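Local coordinates for angiopoietin-related protein 3 (Homo sapiens, PDB 6EUA) that raises plasma triglycerides by inhibiting lipoprotein lipase and, through the fibrinogen-like domain described here, mediates endothelial cell adhesion, at residues Y27-S32 against Y88-Q93; S47-I52 against K215-P220; E101-K106 against I211-M216; I112-Y117 against L129-G134; A139-K144 against G176-N181. All coordinates share one frame; numbering follows the deposited sequence.

Contact 1. Residues Y27-S32 against Y88-Q93; sequences YAIRPS and YSIVKQ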
# COMPACT_ATOMS: atom_id res chain seq x y z
N TYR A 27 -2.86 -9.14 3.12
CA TYR A 27 -2.56 -10.57 3.16
C TYR A 27 -3.71 -11.36 2.55
O TYR A 27 -4.87 -10.95 2.63
CB TYR A 27 -2.31 -11.06 4.59
CG TYR A 27 -1.11 -10.47 5.31
CD1 TYR A 27 0.16 -11.02 5.14
CD2 TYR A 27 -1.25 -9.39 6.17
CE1 TYR A 27 1.26 -10.49 5.79
CE2 TYR A 27 -0.15 -8.85 6.83
CZ TYR A 27 1.10 -9.41 6.64
OH TYR A 27 2.20 -8.87 7.30
N ALA A 28 -3.39 -12.52 1.95
CA ALA A 28 -4.40 -13.48 1.52
C ALA A 28 -4.83 -14.36 2.69
O ALA A 28 -3.98 -14.86 3.44
CB ALA A 28 -3.87 -14.36 0.38
N ILE A 29 -6.14 -14.55 2.85
CA ILE A 29 -6.67 -15.49 3.83
C ILE A 29 -7.70 -16.36 3.13
O ILE A 29 -8.16 -16.07 2.03
CB ILE A 29 -7.30 -14.79 5.07
CG1 ILE A 29 -8.53 -13.96 4.65
CG2 ILE A 29 -6.27 -13.96 5.82
CD1 ILE A 29 -9.40 -13.49 5.81
N ARG A 30 -8.07 -17.45 3.80
CA ARG A 30 -9.10 -18.35 3.28
C ARG A 30 -9.82 -18.97 4.46
O ARG A 30 -9.40 -20.00 4.99
CB ARG A 30 -8.52 -19.43 2.36
CG ARG A 30 -9.54 -19.95 1.34
CD ARG A 30 -9.26 -21.37 0.91
NE ARG A 30 -9.18 -22.27 2.06
CZ ARG A 30 -10.19 -22.99 2.54
NH1 ARG A 30 -11.39 -22.93 1.97
NH2 ARG A 30 -10.00 -23.78 3.59
N PRO A 31 -10.89 -18.33 4.93
CA PRO A 31 -11.72 -18.95 5.97
C PRO A 31 -12.32 -20.25 5.45
O PRO A 31 -12.37 -20.50 4.24
CB PRO A 31 -12.80 -17.90 6.25
CG PRO A 31 -12.23 -16.60 5.73
CD PRO A 31 -11.36 -16.99 4.55
N SER A 32 -12.75 -21.10 6.39
CA SER A 32 -13.39 -22.36 6.04
C SER A 32 -14.50 -22.16 5.01
O SER A 32 -15.20 -21.14 5.02
CB SER A 32 -13.99 -23.02 7.28
OG SER A 32 -13.04 -23.09 8.33
N TYR A 88 -18.73 -12.39 7.24
CA TYR A 88 -19.39 -13.55 7.83
C TYR A 88 -18.55 -14.80 7.64
O TYR A 88 -18.52 -15.66 8.53
CB TYR A 88 -20.80 -13.74 7.25
CG TYR A 88 -21.53 -14.90 7.89
CD1 TYR A 88 -22.09 -14.77 9.16
CD2 TYR A 88 -21.61 -16.14 7.27
CE1 TYR A 88 -22.72 -15.84 9.78
CE2 TYR A 88 -22.25 -17.22 7.88
CZ TYR A 88 -22.80 -17.06 9.14
OH TYR A 88 -23.44 -18.10 9.78
N SER A 89 -17.84 -14.91 6.50
CA SER A 89 -16.94 -16.05 6.30
C SER A 89 -15.90 -16.12 7.40
O SER A 89 -15.50 -17.21 7.83
CB SER A 89 -16.25 -15.93 4.94
OG SER A 89 -17.11 -16.37 3.91
N ILE A 90 -15.42 -14.97 7.86
CA ILE A 90 -14.48 -14.97 8.97
C ILE A 90 -15.18 -15.34 10.27
O ILE A 90 -14.75 -16.26 10.98
CB ILE A 90 -13.79 -13.59 9.06
CG1 ILE A 90 -12.99 -13.33 7.77
CG2 ILE A 90 -12.93 -13.50 10.32
CD1 ILE A 90 -12.54 -11.89 7.58
N VAL A 91 -16.28 -14.66 10.58
CA VAL A 91 -16.88 -14.80 11.91
C VAL A 91 -17.70 -16.08 12.02
O VAL A 91 -17.51 -16.88 12.95
CB VAL A 91 -17.71 -13.55 12.24
CG1 VAL A 91 -18.45 -13.74 13.58
CG2 VAL A 91 -16.80 -12.32 12.30
N LYS A 92 -18.64 -16.30 11.10
CA LYS A 92 -19.52 -17.48 11.09
C LYS A 92 -20.29 -17.51 12.41
O LYS A 92 -20.97 -16.51 12.71
CB LYS A 92 -18.71 -18.73 10.78
CG LYS A 92 -18.58 -18.98 9.29
CD LYS A 92 -17.73 -20.20 8.99
CE LYS A 92 -17.24 -20.15 7.55
NZ LYS A 92 -15.77 -20.05 7.48
N GLN A 93 -20.24 -18.59 13.19
CA GLN A 93 -21.02 -18.72 14.42
C GLN A 93 -20.22 -18.33 15.67
O GLN A 93 -20.71 -18.53 16.79
CB GLN A 93 -21.54 -20.15 14.57
CG GLN A 93 -22.29 -20.71 13.36
CD GLN A 93 -22.51 -22.23 13.44
OE1 GLN A 93 -22.43 -22.84 14.52
NE2 GLN A 93 -22.83 -22.85 12.31
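With CG anti to the carbonyl carbon (chi1 -87°), K92 runs nearly straight to CE and then bends at chi4 (117°), turning its ammonium back toward the last turn of the helix. There K92 NZ grips two carbonyls, S89 O at 2.9 Å, in plane on a lone pair, and S32 O at 2.8 Å, from above the carbonyl plane. The positive phi of K92 (59°) ends the helix, where a long, flexible cation suits the gathered acceptors. An alanine here has no ammonium for either carbonyl and would probably leave the loop at S32 less firmly held to the helix end. Compact P31 lays CB 3.2 Å from S89 O and CG 3.9 Å from I90 CG1. I29 CD1 meets I90 CD1 at 3.9 Å, the two isoleucines crossing at about a right angle. The contact joins the chain leaving strand 25-29 to the C-terminal end of helix 84-91 in the fibrinogen C-terminal domain; I29 also rests on F37 of strand 37-44 and I90 on Y96 of strand 96-104.

Contact 2. Residues S47-I52 against K215-P220; sequences SPWTLI and KMLIHP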
# COMPACT_ATOMS: atom_id res chain seq x y z
N SER A 47 -1.36 -6.99 19.18
CA SER A 47 -2.49 -7.88 18.92
C SER A 47 -3.02 -7.70 17.50
O SER A 47 -3.28 -6.56 17.10
CB SER A 47 -3.63 -7.61 19.93
OG SER A 47 -3.30 -8.06 21.24
N PRO A 48 -3.25 -8.77 16.74
CA PRO A 48 -3.73 -8.63 15.37
C PRO A 48 -5.24 -8.48 15.27
O PRO A 48 -6.00 -9.09 16.02
CB PRO A 48 -3.29 -9.95 14.73
CG PRO A 48 -3.45 -10.93 15.86
CD PRO A 48 -3.06 -10.19 17.11
N TRP A 49 -5.66 -7.68 14.28
CA TRP A 49 -7.06 -7.48 13.91
C TRP A 49 -7.21 -7.66 12.41
O TRP A 49 -6.27 -7.39 11.65
CB TRP A 49 -7.58 -6.06 14.31
CG TRP A 49 -7.51 -5.73 15.79
CD1 TRP A 49 -6.39 -5.37 16.49
CD2 TRP A 49 -8.58 -5.77 16.74
NE1 TRP A 49 -6.71 -5.18 17.82
CE2 TRP A 49 -8.05 -5.41 18.00
CE3 TRP A 49 -9.95 -6.08 16.65
CZ2 TRP A 49 -8.83 -5.33 19.16
CZ3 TRP A 49 -10.73 -6.00 17.80
CH2 TRP A 49 -10.16 -5.64 19.05
N THR A 50 -8.39 -8.10 11.96
CA THR A 50 -8.77 -7.98 10.56
C THR A 50 -9.49 -6.64 10.37
O THR A 50 -10.51 -6.40 11.02
CB THR A 50 -9.68 -9.13 10.09
OG1 THR A 50 -9.01 -10.39 10.28
CG2 THR A 50 -10.05 -8.97 8.61
N LEU A 51 -8.96 -5.78 9.52
CA LEU A 51 -9.62 -4.50 9.25
C LEU A 51 -10.77 -4.73 8.27
O LEU A 51 -10.55 -5.20 7.16
CB LEU A 51 -8.63 -3.49 8.67
CG LEU A 51 -9.07 -2.06 8.34
CD1 LEU A 51 -9.63 -1.34 9.58
CD2 LEU A 51 -7.89 -1.28 7.79
N ILE A 52 -12.01 -4.41 8.67
CA ILE A 52 -13.15 -4.63 7.80
C ILE A 52 -13.72 -3.34 7.21
O ILE A 52 -14.49 -3.42 6.23
CB ILE A 52 -14.27 -5.44 8.50
CG1 ILE A 52 -14.84 -4.66 9.70
CG2 ILE A 52 -13.73 -6.82 8.92
CD1 ILE A 52 -16.22 -5.14 10.14
N LYS A 215 -12.00 3.38 11.54
CA LYS A 215 -11.61 2.00 11.30
C LYS A 215 -12.57 1.10 12.05
O LYS A 215 -12.94 1.40 13.19
CB LYS A 215 -10.18 1.70 11.77
CG LYS A 215 -9.05 2.24 10.89
CD LYS A 215 -7.72 2.02 11.59
CE LYS A 215 -6.56 2.61 10.81
NZ LYS A 215 -5.30 1.84 11.04
N MET A 216 -12.95 -0.01 11.43
CA MET A 216 -13.64 -1.09 12.11
C MET A 216 -12.79 -2.34 12.01
O MET A 216 -12.37 -2.72 10.91
CB MET A 216 -15.04 -1.31 11.51
CG MET A 216 -15.85 -0.00 11.43
SD MET A 216 -17.54 -0.24 10.85
CE MET A 216 -18.16 -1.27 12.17
N LEU A 217 -12.51 -2.97 13.16
CA LEU A 217 -11.56 -4.07 13.25
C LEU A 217 -12.13 -5.23 14.06
O LEU A 217 -12.75 -5.00 15.10
CB LEU A 217 -10.25 -3.60 13.90
CG LEU A 217 -9.51 -2.51 13.12
CD1 LEU A 217 -9.37 -1.25 13.95
CD2 LEU A 217 -8.16 -3.03 12.64
N ILE A 218 -11.88 -6.47 13.62
CA ILE A 218 -12.38 -7.64 14.34
C ILE A 218 -11.26 -8.63 14.60
O ILE A 218 -10.25 -8.68 13.89
CB ILE A 218 -13.54 -8.34 13.59
CG1 ILE A 218 -13.02 -9.06 12.33
CG2 ILE A 218 -14.65 -7.35 13.25
CD1 ILE A 218 -14.14 -9.75 11.53
N HIS A 219 -11.44 -9.44 15.65
CA HIS A 219 -10.58 -10.59 15.90
C HIS A 219 -11.34 -11.60 16.75
O HIS A 219 -12.26 -11.21 17.48
CB HIS A 219 -9.25 -10.17 16.55
CG HIS A 219 -9.34 -9.81 18.01
ND1 HIS A 219 -9.63 -10.73 19.00
CD2 HIS A 219 -9.11 -8.64 18.65
CE1 HIS A 219 -9.60 -10.14 20.17
NE2 HIS A 219 -9.30 -8.86 19.99
N PRO A 220 -11.02 -12.89 16.64
CA PRO A 220 -11.73 -13.89 17.44
C PRO A 220 -11.54 -13.69 18.93
O PRO A 220 -10.53 -13.14 19.39
CB PRO A 220 -11.11 -15.22 16.99
CG PRO A 220 -9.82 -14.86 16.36
CD PRO A 220 -10.05 -13.51 15.73
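From strand 47-55 W49 sets off with CG anti to its carbonyl carbon, and W49 CB meets L217 CD2 at 3.5 Å. W49 CG and W49 CD2 pass beside L217 CB, W49 CE3 comes 3.4 Å from L217 O, and at the far rim H219 CD2 is 3.2 Å from W49 CH2. The imidazole turns its edge to the indole face, a T-shaped stack with planes 65° apart. H219 ND1 fixes its rotation by donating to P220 O (2.6 Å) nearly in the ring plane. This strand pair belongs to the large antiparallel sheet of the fibrinogen C-terminal domain. T50 N donates to I218 O at 2.7 Å in a hydrogen-bonded pair. L51 and L217, a non-hydrogen-bonded pair, share the other face, where L51 CD1 lies 3.7 Å from L217 CG. Branched I52 and I218 suit the side turned to helix 84-91: I52 CG2 touches I218 CD1 at 3.9 Å, and I218 rests on I90. T50 OG1 is buried without a partner in the model.

Contact 3. Residues E101-K106 against I211-M216; sequences ELEDWK and IKSTKM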
# COMPACT_ATOMS: atom_id res chain seq x y z
N GLU A 101 -12.43 2.50 15.86
CA GLU A 101 -11.46 3.56 16.09
C GLU A 101 -11.93 4.78 15.32
O GLU A 101 -12.16 4.71 14.11
CB GLU A 101 -10.06 3.14 15.63
CG GLU A 101 -9.37 2.18 16.56
CD GLU A 101 -7.88 2.06 16.27
OE1 GLU A 101 -7.44 2.56 15.21
OE2 GLU A 101 -7.17 1.46 17.10
N LEU A 102 -12.12 5.87 16.04
CA LEU A 102 -12.52 7.13 15.45
C LEU A 102 -11.42 8.14 15.69
O LEU A 102 -10.77 8.14 16.74
CB LEU A 102 -13.85 7.62 16.03
CG LEU A 102 -14.99 6.61 16.18
CD1 LEU A 102 -16.07 7.19 17.10
CD2 LEU A 102 -15.58 6.25 14.82
N GLU A 103 -11.19 9.00 14.71
CA GLU A 103 -10.29 10.13 14.86
C GLU A 103 -11.08 11.36 14.48
O GLU A 103 -11.73 11.38 13.43
CB GLU A 103 -9.04 9.94 14.00
CG GLU A 103 -8.37 11.22 13.57
CD GLU A 103 -7.10 10.98 12.75
OE1 GLU A 103 -6.04 10.72 13.35
OE2 GLU A 103 -7.18 11.04 11.50
N ASP A 104 -11.07 12.38 15.34
CA ASP A 104 -11.84 13.58 15.07
C ASP A 104 -10.99 14.54 14.23
O ASP A 104 -9.88 14.21 13.81
CB ASP A 104 -12.32 14.20 16.38
CG ASP A 104 -11.18 14.51 17.33
OD1 ASP A 104 -10.32 15.34 16.97
OD2 ASP A 104 -11.17 13.95 18.45
N TRP A 105 -11.52 15.74 13.96
CA TRP A 105 -10.76 16.71 13.18
C TRP A 105 -9.62 17.33 13.98
O TRP A 105 -8.62 17.74 13.38
CB TRP A 105 -11.71 17.79 12.64
CG TRP A 105 -12.67 17.18 11.67
CD1 TRP A 105 -13.86 16.59 11.96
CD2 TRP A 105 -12.49 17.05 10.25
NE1 TRP A 105 -14.45 16.10 10.82
CE2 TRP A 105 -13.63 16.37 9.75
CE3 TRP A 105 -11.49 17.43 9.35
CZ2 TRP A 105 -13.79 16.07 8.40
CZ3 TRP A 105 -11.65 17.14 8.00
CH2 TRP A 105 -12.80 16.46 7.54
N LYS A 106 -9.72 17.36 15.30
CA LYS A 106 -8.60 17.78 16.15
C LYS A 106 -7.56 16.68 16.30
O LYS A 106 -6.62 16.84 17.09
CB LYS A 106 -9.10 18.20 17.53
CG LYS A 106 -10.34 19.11 17.54
CD LYS A 106 -10.21 20.28 16.56
CE LYS A 106 -11.58 20.83 16.16
NZ LYS A 106 -11.53 22.30 15.87
N ILE A 211 -16.38 13.17 13.30
CA ILE A 211 -15.42 12.12 12.94
C ILE A 211 -14.82 12.41 11.57
O ILE A 211 -15.54 12.64 10.59
CB ILE A 211 -16.08 10.73 12.96
CG1 ILE A 211 -16.87 10.53 14.25
CG2 ILE A 211 -15.03 9.63 12.79
CD1 ILE A 211 -16.02 10.58 15.51
N LYS A 212 -13.49 12.38 11.49
CA LYS A 212 -12.76 12.58 10.24
C LYS A 212 -12.36 11.27 9.58
O LYS A 212 -12.31 11.20 8.34
CB LYS A 212 -11.50 13.43 10.50
CG LYS A 212 -10.49 13.42 9.35
CD LYS A 212 -9.38 14.42 9.54
CE LYS A 212 -8.41 13.98 10.64
NZ LYS A 212 -7.84 15.15 11.37
N SER A 213 -12.08 10.23 10.36
CA SER A 213 -11.62 8.96 9.82
C SER A 213 -12.07 7.85 10.75
O SER A 213 -12.18 8.05 11.96
CB SER A 213 -10.09 8.95 9.62
OG SER A 213 -9.41 9.07 10.85
N THR A 214 -12.37 6.68 10.17
CA THR A 214 -12.87 5.55 10.93
C THR A 214 -12.11 4.29 10.57
O THR A 214 -11.65 4.13 9.43
CB THR A 214 -14.40 5.29 10.69
OG1 THR A 214 -14.63 4.86 9.33
CG2 THR A 214 -15.22 6.55 10.98
N LYS A 215 -12.00 3.38 11.54
CA LYS A 215 -11.61 2.00 11.30
C LYS A 215 -12.57 1.10 12.05
O LYS A 215 -12.94 1.40 13.19
CB LYS A 215 -10.18 1.70 11.77
CG LYS A 215 -9.05 2.24 10.89
CD LYS A 215 -7.72 2.02 11.59
CE LYS A 215 -6.56 2.61 10.81
NZ LYS A 215 -5.30 1.84 11.04
N MET A 216 -12.95 -0.01 11.43
CA MET A 216 -13.64 -1.09 12.11
C MET A 216 -12.79 -2.34 12.01
O MET A 216 -12.37 -2.72 10.91
CB MET A 216 -15.04 -1.31 11.51
CG MET A 216 -15.85 -0.00 11.43
SD MET A 216 -17.54 -0.24 10.85
CE MET A 216 -18.16 -1.27 12.17
O HOH W 1 -9.77 5.85 12.91
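The two strands run almost exactly antiparallel, their axes 4.9 Å apart at 174°, with E101 and K215 a doubly hydrogen-bonded pair. On the face carrying E101, E103, S213 and K215, S213 OG donates to E103 OE2 at 3.0 Å, meeting the carboxylate from above its plane. E103 gets there with CG anti to its backbone N and an extended chain. On the opposite face L102 suits a buried place: L102 CB touches I211 CD1 at 3.7 Å, L102 CD2 touches T214 CG2 at 3.9 Å, and W201 of strand 199-202 covers it further. Where the chain turns a corner at K212, the pairing becomes a classic beta bulge, in which E103 O accepts from both K212 N (2.8 Å) and S213 N (3.3 Å). Beside the bulge the K212 side chain lies over W105. K212 CB sits above the five-membered ring of W105, 3.8 Å from its centroid and 14° off the normal, a CH-pi contact, while K212 CD lies on the same face near the rim, 3.7 Å from W105 CE3. A long aliphatic stem suits this exposed indole, and its charged tip, NZ, forms a salt bridge with D107.

Contact 4. Residues I112-Y117 against L129-G134; sequences IEYSFY and LVAITG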
# COMPACT_ATOMS: atom_id res chain seq x y z
N ILE A 112 -13.57 2.04 20.89
CA ILE A 112 -14.51 1.28 21.70
C ILE A 112 -14.53 -0.15 21.18
O ILE A 112 -14.44 -0.39 19.98
CB ILE A 112 -15.92 1.94 21.71
CG1 ILE A 112 -16.92 1.09 22.49
CG2 ILE A 112 -16.39 2.26 20.31
CD1 ILE A 112 -18.25 1.81 22.75
N GLU A 113 -14.61 -1.09 22.11
CA GLU A 113 -14.64 -2.50 21.78
C GLU A 113 -15.97 -3.10 22.22
O GLU A 113 -16.54 -2.70 23.24
CB GLU A 113 -13.46 -3.25 22.40
CG GLU A 113 -12.13 -2.80 21.85
CD GLU A 113 -10.99 -3.76 22.16
OE1 GLU A 113 -11.27 -4.85 22.71
OE2 GLU A 113 -9.83 -3.42 21.85
N TYR A 114 -16.46 -4.05 21.42
CA TYR A 114 -17.68 -4.79 21.69
C TYR A 114 -17.43 -6.27 21.47
O TYR A 114 -16.60 -6.65 20.64
CB TYR A 114 -18.84 -4.41 20.78
CG TYR A 114 -19.11 -2.95 20.55
CD1 TYR A 114 -18.27 -2.18 19.73
CD2 TYR A 114 -20.22 -2.33 21.12
CE1 TYR A 114 -18.53 -0.83 19.52
CE2 TYR A 114 -20.49 -1.00 20.91
CZ TYR A 114 -19.64 -0.25 20.11
OH TYR A 114 -19.94 1.08 19.90
N SER A 115 -18.20 -7.08 22.18
CA SER A 115 -18.35 -8.49 21.90
C SER A 115 -19.59 -8.67 21.03
O SER A 115 -20.66 -8.15 21.37
CB SER A 115 -18.47 -9.29 23.20
OG SER A 115 -18.98 -10.59 22.98
N PHE A 116 -19.45 -9.38 19.90
CA PHE A 116 -20.56 -9.47 18.96
C PHE A 116 -20.71 -10.87 18.39
O PHE A 116 -19.82 -11.72 18.46
CB PHE A 116 -20.45 -8.44 17.82
CG PHE A 116 -19.45 -8.79 16.76
CD1 PHE A 116 -18.12 -8.40 16.90
CD2 PHE A 116 -19.83 -9.45 15.60
CE1 PHE A 116 -17.19 -8.71 15.91
CE2 PHE A 116 -18.90 -9.76 14.61
CZ PHE A 116 -17.59 -9.40 14.76
N TYR A 117 -21.91 -11.08 17.84
CA TYR A 117 -22.32 -12.22 17.05
C TYR A 117 -22.93 -11.70 15.76
O TYR A 117 -23.51 -10.61 15.74
CB TYR A 117 -23.33 -13.10 17.80
CG TYR A 117 -22.73 -13.83 18.97
CD1 TYR A 117 -22.70 -13.26 20.24
CD2 TYR A 117 -22.16 -15.08 18.80
CE1 TYR A 117 -22.14 -13.93 21.31
CE2 TYR A 117 -21.60 -15.75 19.86
CZ TYR A 117 -21.59 -15.18 21.11
OH TYR A 117 -21.02 -15.88 22.16
N LEU A 129 -24.45 -6.68 19.51
CA LEU A 129 -23.27 -6.13 20.18
C LEU A 129 -23.48 -5.96 21.67
O LEU A 129 -24.59 -5.63 22.13
CB LEU A 129 -22.88 -4.75 19.62
CG LEU A 129 -22.69 -4.47 18.14
CD1 LEU A 129 -22.65 -2.96 17.90
CD2 LEU A 129 -21.42 -5.11 17.68
N VAL A 130 -22.39 -6.12 22.42
CA VAL A 130 -22.32 -5.75 23.84
C VAL A 130 -21.01 -5.00 24.05
O VAL A 130 -19.95 -5.51 23.70
CB VAL A 130 -22.40 -6.98 24.76
CG1 VAL A 130 -22.20 -6.55 26.22
CG2 VAL A 130 -23.72 -7.71 24.59
N ALA A 131 -21.08 -3.80 24.63
CA ALA A 131 -19.87 -3.00 24.81
C ALA A 131 -19.00 -3.56 25.93
O ALA A 131 -19.49 -4.00 26.97
CB ALA A 131 -20.24 -1.54 25.10
N ILE A 132 -17.68 -3.52 25.72
CA ILE A 132 -16.72 -4.04 26.70
C ILE A 132 -15.90 -2.91 27.31
O ILE A 132 -16.01 -2.64 28.51
CB ILE A 132 -15.77 -5.07 26.08
CG1 ILE A 132 -16.54 -6.14 25.31
CG2 ILE A 132 -14.87 -5.67 27.16
CD1 ILE A 132 -15.63 -7.02 24.49
N THR A 133 -15.05 -2.28 26.50
CA THR A 133 -14.18 -1.19 26.93
C THR A 133 -14.21 -0.08 25.89
O THR A 133 -14.77 -0.22 24.79
CB THR A 133 -12.73 -1.65 27.15
OG1 THR A 133 -12.15 -2.04 25.89
CG2 THR A 133 -12.66 -2.82 28.11
N GLY A 134 -13.60 1.04 26.24
CA GLY A 134 -13.41 2.16 25.34
C GLY A 134 -13.22 3.45 26.10
O GLY A 134 -13.51 3.57 27.29
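The face carrying Y114, F116 and L129 is closely packed, and the one carrying E113, S115, V130 and T133 is more open to solvent. On the first, Y114 has CG anti to its carbonyl carbon, which lays the ring beside the neighbouring strand. L129 CD1 stands over one face of the Y114 ring, 4.3 Å from the centroid and 19° off its normal, in a CH-pi contact. The other branch, L129 CD2, presses on F116 CB at 3.5 Å, so one forked leucine serves two aromatic residues. Small A131 fits beside the ring, its CB 4.1 Å from Y114 CD2. An alanine in place of Y114 lacks both the ring and the hydroxyl bonded to N138 and would probably leave L129 less well packed. On the looser side E113 and T133 merely lie side by side, and exposed I132 reaches across to the partner strand, its CD1 3.5 Å from S115 N. E113 N donates almost straight to T133 O at 2.8 Å, from above the carbonyl plane. G134 has backbone angles (phi 157°, psi 164°) that call for glycine, and a side chain would collide with I112 CA. Strands 109-118 and 127-134 thus form a beta hairpin at the margin of the large sheet.

Contact 5. Residues A139-K144 against G176-N181; sequences AIPENK and GENNLN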
# COMPACT_ATOMS: atom_id res chain seq x y z
N ALA A 139 -22.51 4.60 20.98
CA ALA A 139 -23.60 5.21 20.23
C ALA A 139 -24.52 4.19 19.56
O ALA A 139 -25.54 4.59 19.00
CB ALA A 139 -23.05 6.15 19.14
N ILE A 140 -24.19 2.91 19.61
CA ILE A 140 -24.96 1.86 18.94
C ILE A 140 -25.77 1.13 20.00
O ILE A 140 -25.24 0.83 21.08
CB ILE A 140 -24.02 0.91 18.16
CG1 ILE A 140 -23.11 1.71 17.23
CG2 ILE A 140 -24.81 -0.13 17.37
CD1 ILE A 140 -21.86 0.97 16.77
N PRO A 141 -27.05 0.85 19.76
CA PRO A 141 -27.85 0.12 20.75
C PRO A 141 -27.25 -1.25 21.07
O PRO A 141 -26.89 -2.01 20.16
CB PRO A 141 -29.22 -0.02 20.07
CG PRO A 141 -29.26 1.11 19.08
CD PRO A 141 -27.85 1.27 18.59
N GLU A 142 -27.13 -1.55 22.36
CA GLU A 142 -26.58 -2.82 22.80
C GLU A 142 -27.69 -3.84 23.09
O GLU A 142 -28.83 -3.48 23.40
CB GLU A 142 -25.74 -2.64 24.06
CG GLU A 142 -24.55 -1.72 23.93
CD GLU A 142 -23.75 -1.63 25.22
OE1 GLU A 142 -23.41 -2.70 25.77
OE2 GLU A 142 -23.47 -0.50 25.68
N ASN A 143 -27.33 -5.12 22.99
CA ASN A 143 -28.22 -6.24 23.33
C ASN A 143 -29.48 -6.26 22.48
O ASN A 143 -30.54 -6.71 22.93
CB ASN A 143 -28.56 -6.22 24.82
CG ASN A 143 -27.42 -6.70 25.67
OD1 ASN A 143 -26.95 -7.83 25.51
ND2 ASN A 143 -26.95 -5.85 26.57
N LYS A 144 -29.37 -5.76 21.26
CA LYS A 144 -30.47 -5.70 20.31
C LYS A 144 -30.01 -6.31 18.99
O LYS A 144 -28.84 -6.22 18.61
CB LYS A 144 -30.93 -4.25 20.07
CG LYS A 144 -31.15 -3.46 21.35
CD LYS A 144 -32.59 -3.49 21.78
CE LYS A 144 -32.77 -2.92 23.18
NZ LYS A 144 -33.34 -3.93 24.12
N GLY A 176 -30.44 6.44 15.83
CA GLY A 176 -29.29 7.10 16.39
C GLY A 176 -28.34 7.61 15.32
O GLY A 176 -28.35 7.17 14.17
N GLU A 177 -27.50 8.56 15.73
CA GLU A 177 -26.41 9.07 14.90
C GLU A 177 -25.18 8.22 15.18
O GLU A 177 -24.36 8.53 16.06
CB GLU A 177 -26.16 10.55 15.18
CG GLU A 177 -26.90 11.50 14.26
CD GLU A 177 -27.02 12.91 14.84
OE1 GLU A 177 -26.67 13.87 14.12
OE2 GLU A 177 -27.47 13.05 16.00
N ASN A 178 -25.04 7.13 14.41
CA ASN A 178 -23.98 6.15 14.61
C ASN A 178 -23.49 5.54 13.30
O ASN A 178 -22.86 4.47 13.32
CB ASN A 178 -24.47 5.03 15.53
CG ASN A 178 -25.46 4.08 14.82
OD1 ASN A 178 -26.11 4.45 13.85
ND2 ASN A 178 -25.54 2.85 15.30
N ASN A 179 -23.79 6.15 12.15
CA ASN A 179 -23.58 5.52 10.85
C ASN A 179 -22.18 5.85 10.34
O ASN A 179 -21.98 6.82 9.60
CB ASN A 179 -24.65 5.96 9.87
CG ASN A 179 -24.57 5.23 8.53
OD1 ASN A 179 -23.62 4.47 8.26
ND2 ASN A 179 -25.57 5.46 7.67
N LEU A 180 -21.22 5.00 10.69
CA LEU A 180 -19.86 5.17 10.20
C LEU A 180 -19.74 4.95 8.70
O LEU A 180 -18.72 5.33 8.11
CB LEU A 180 -18.92 4.22 10.94
CG LEU A 180 -18.93 4.35 12.46
CD1 LEU A 180 -17.77 3.57 13.04
CD2 LEU A 180 -18.87 5.82 12.91
N ASN A 181 -20.75 4.33 8.07
CA ASN A 181 -20.80 4.21 6.62
C ASN A 181 -21.70 5.28 5.99
O ASN A 181 -22.15 5.13 4.85
CB ASN A 181 -21.27 2.80 6.22
CG ASN A 181 -20.21 1.72 6.51
OD1 ASN A 181 -19.05 2.02 6.78
ND2 ASN A 181 -20.63 0.46 6.46
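Van der Waals packing carries the whole meeting of these two irregular segments, which joins the loop after strand 127-134 to the loop between strands 169-171 and 199-202 in the fibrinogen C-terminal domain. No hydrogen bond crosses between them. N178 is the central piece. Its CG occupies the crowded position between backbone N and carbonyl carbon (chi1 74°), which sends the flat amide group across I140 at about a right angle. The packing of I140 begins at N178 CB, 4.0 Å from I140 CG1, and continues along the amide, against which both branches of the isoleucine lie. A139 approaches the stem of the same asparagine: A139 CB is 4.0 Å from N178 CB, and A139 O is 3.7 Å from that atom. A139 offers only a methyl group, and its CB also approaches E177 O at 4.1 Å.

Hydrogen bonding works within 176-181. N179 is the centre of an inverse gamma turn, with a weak bond from L180 N to N178 O at 3.1 Å, and a further weak bond joins N181 N to N179 OD1.

In conformation, G176 has backbone angles that by themselves demand glycine.

No charged pair joins the segments; E177 has its salt bridge with K202 of strand 199-202. Around the contact, W201 of that strand covers A139, I140 and L180, W169 and W171 of strand 169-171 lie against N178, and I140 also rests on L129 of strand 127-134.

How the contacts relate
Contact 2 is the most buried of the five, while the others mix buried residues with more exposed ones. Contacts 2 and 3 both use strand 213-220: toward its end it meets strand 47-55 through apolar and aromatic groups, whereas at its start it meets strand 96-104 with charged and hydroxyl groups on one face. Contact 4 extends the same sheet and touches contact 2 where F116 meets I218. Contact 1 joins a helix end to the end of a strand and the loop after it, and its I90 and V91 also pack on T50 and I218. Contact 5, without strands and with no hydrogen bond between its segments, is tied to contact 4 by probable hydrogen bonds from A131 N to E142 OE1 and from N143 N to L129 O.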